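Local coordinates for protein 2-aminomuconic 6-semialdehyde dehydrogenase (Pseudomonas sp., PDB 7BZV) that probably catalyses the NAD+-dependent oxidation of 2-aminomuconic 6-semialdehyde in the meta-cleavage pathway of 2-aminophenol catabolism, working as a tetramer, at residues D40-A45 with G215-Q220. Sequence-based numbering, arbitrary orientation.
Sequences DLVDAA and GEFISQ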
loop_
_atom_site.group_PDB
_atom_site.type_symbol
_atom_site.label_atom_id
_atom_site.label_comp_id
_atom_site.label_asym_id
_atom_site.label_seq_id
_atom_site.Cartn_x
_atom_site.Cartn_y
_atom_site.Cartn_z
ATOM N N ASP B 40 -30.105 20.806 25.360
ATOM C CA ASP B 40 -30.477 19.561 26.025
ATOM C C ASP B 40 -30.586 18.415 25.032
ATOM O O ASP B 40 -30.136 17.295 25.305
ATOM C CB ASP B 40 -31.819 19.721 26.749
ATOM C CG ASP B 40 -31.688 20.366 28.104
ATOM O OD1 ASP B 40 -30.548 20.563 28.570
ATOM O OD2 ASP B 40 -32.741 20.672 28.706
ATOM N N LEU B 41 -31.235 18.669 23.896
ATOM C CA LEU B 41 -31.460 17.606 22.927
ATOM C C LEU B 41 -30.147 17.180 22.286
ATOM O O LEU B 41 -29.917 15.989 22.051
ATOM C CB LEU B 41 -32.466 18.069 21.875
ATOM C CG LEU B 41 -33.002 16.933 20.993
ATOM C CD1 LEU B 41 -33.510 15.761 21.802
ATOM C CD2 LEU B 41 -34.100 17.432 20.048
ATOM N N VAL B 42 -29.266 18.140 22.012
ATOM C CA VAL B 42 -27.948 17.798 21.496
ATOM C C VAL B 42 -27.213 16.916 22.496
ATOM O O VAL B 42 -26.597 15.906 22.133
ATOM C CB VAL B 42 -27.152 19.071 21.171
ATOM C CG1 VAL B 42 -25.688 18.722 20.906
ATOM C CG2 VAL B 42 -27.777 19.781 19.973
ATOM N N ASP B 43 -27.255 17.292 23.773
ATOM C CA ASP B 43 -26.750 16.414 24.816
ATOM C C ASP B 43 -27.397 15.039 24.712
ATOM O O ASP B 43 -26.710 14.016 24.795
ATOM C CB ASP B 43 -27.019 17.034 26.188
ATOM C CG ASP B 43 -25.852 16.877 27.143
ATOM O OD1 ASP B 43 -25.482 15.722 27.445
ATOM O OD2 ASP B 43 -25.307 17.909 27.594
ATOM N N ALA B 44 -28.726 14.995 24.535
ATOM C CA ALA B 44 -29.408 13.707 24.394
ATOM C C ALA B 44 -28.877 12.938 23.192
ATOM O O ALA B 44 -28.639 11.723 23.271
ATOM C CB ALA B 44 -30.917 13.924 24.276
ATOM N N ALA B 45 -28.639 13.636 22.084
ATOM C CA ALA B 45 -28.114 12.969 20.900
ATOM C C ALA B 45 -26.731 12.385 21.163
ATOM O O ALA B 45 -26.443 11.247 20.772
ATOM C CB ALA B 45 -28.087 13.955 19.734
ATOM N N GLY B 215 -25.241 23.899 16.212
ATOM C CA GLY B 215 -23.863 23.769 15.757
ATOM C C GLY B 215 -22.843 24.059 16.847
ATOM O O GLY B 215 -21.875 23.311 17.033
ATOM N N GLU B 216 -23.014 25.184 17.546
ATOM C CA GLU B 216 -22.134 25.507 18.666
ATOM C C GLU B 216 -22.222 24.440 19.747
ATOM O O GLU B 216 -21.199 24.043 20.330
ATOM C CB GLU B 216 -22.511 26.884 19.223
ATOM C CG GLU B 216 -21.784 27.324 20.485
ATOM C CD GLU B 216 -22.361 28.624 21.062
ATOM O OE1 GLU B 216 -22.261 29.672 20.387
ATOM O OE2 GLU B 216 -22.928 28.594 22.180
ATOM N N PHE B 217 -23.439 23.956 20.027
ATOM C CA PHE B 217 -23.608 22.920 21.043
ATOM C C PHE B 217 -22.790 21.690 20.696
ATOM O O PHE B 217 -22.060 21.159 21.542
ATOM C CB PHE B 217 -25.074 22.535 21.195
ATOM C CG PHE B 217 -25.966 23.682 21.516
ATOM C CD1 PHE B 217 -25.446 24.855 22.041
ATOM C CD2 PHE B 217 -27.324 23.603 21.276
ATOM C CE1 PHE B 217 -26.267 25.938 22.319
ATOM C CE2 PHE B 217 -28.154 24.681 21.572
ATOM C CZ PHE B 217 -27.623 25.852 22.082
ATOM N N ILE B 218 -22.889 21.225 19.445
ATOM C CA ILE B 218 -22.136 20.038 19.066
ATOM C C ILE B 218 -20.651 20.289 19.258
ATOM O O ILE B 218 -19.946 19.485 19.872
ATOM C CB ILE B 218 -22.444 19.633 17.615
ATOM C CG1 ILE B 218 -23.867 19.104 17.455
ATOM C CG2 ILE B 218 -21.446 18.594 17.170
ATOM C CD1 ILE B 218 -24.270 18.950 15.977
ATOM N N SER B 219 -20.159 21.426 18.742
ATOM C CA SER B 219 -18.720 21.685 18.739
ATOM C C SER B 219 -18.143 21.819 20.147
ATOM O O SER B 219 -16.953 21.528 20.345
ATOM C CB SER B 219 -18.406 22.954 17.931
ATOM O OG SER B 219 -18.930 24.111 18.550
ATOM N N GLN B 220 -18.955 22.236 21.122
ATOM C CA GLN B 220 -18.521 22.452 22.503
ATOM C C GLN B 220 -18.714 21.241 23.414
ATOM O O GLN B 220 -18.208 21.237 24.546
ATOM C CB GLN B 220 -19.296 23.633 23.102
ATOM C CG GLN B 220 -18.852 25.003 22.606
ATOM C CD GLN B 220 -19.750 26.129 23.110
ATOM O OE1 GLN B 220 -20.753 25.883 23.786
ATOM N NE2 GLN B 220 -19.387 27.371 22.784
#
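The phenyl ring of Phe-217 meets Val-42 along its edge: CG2 of the valine lies near the ring plane, 4.1 Å from Phe-217 CD2, and neither face of the ring is covered by segment 40-45. The closer approach is at the root of the ring, where Phe-217 CB stands 3.9 Å from Val-42 CG1. Segments 40-45 and 215-220 thus illustrate how two helices can be joined through one branched aliphatic residue. Val-42 projects from helix 39-52 toward helix 214-220, and both its methyls bear on Phe-217 CB. CG1, anti to the backbone N (chi1 168°), also touches Ile-218 CG1, again at 3.9 Å; CG2 also reaches the ring edge. The valine crosses both partners at about a right angle, its methyls meeting the sides of their chains. Cutting the valine back to an alanine would remove both methyls and is likely to leave a gap beside Phe-217 CB and Ile-218 CG1, with the ring edge losing its neighbour. The closest pair of CA atoms, those of Val-42 and Ile-218, is 6.7 Å apart. The apolar layer continues through Val-206, touched by Val-42 and Ile-218 alike, and Ile-218 also packs on Val-175 of strand 173-177, which pairs in parallel with its neighbours, consistent with the Rossmann-like NAD+-binding domain of the family. On helix 214-220, Ser-219 OG donates to Glu-216 O at 2.9 Å, tilted 30° from the carbonyl plane, and Gln-220 N reaches that oxygen from the same face, so two donors grip it. Polar links between the two neighbourhoods lie outside the apolar patch, as in the weak hydrogen bond between Asp-43 OD1 and His-221 NE2. With no hydrogen bond or charge pair directly joining the two segments, their association here probably rests on van der Waals contact and the modest burial of hydrocarbon surface.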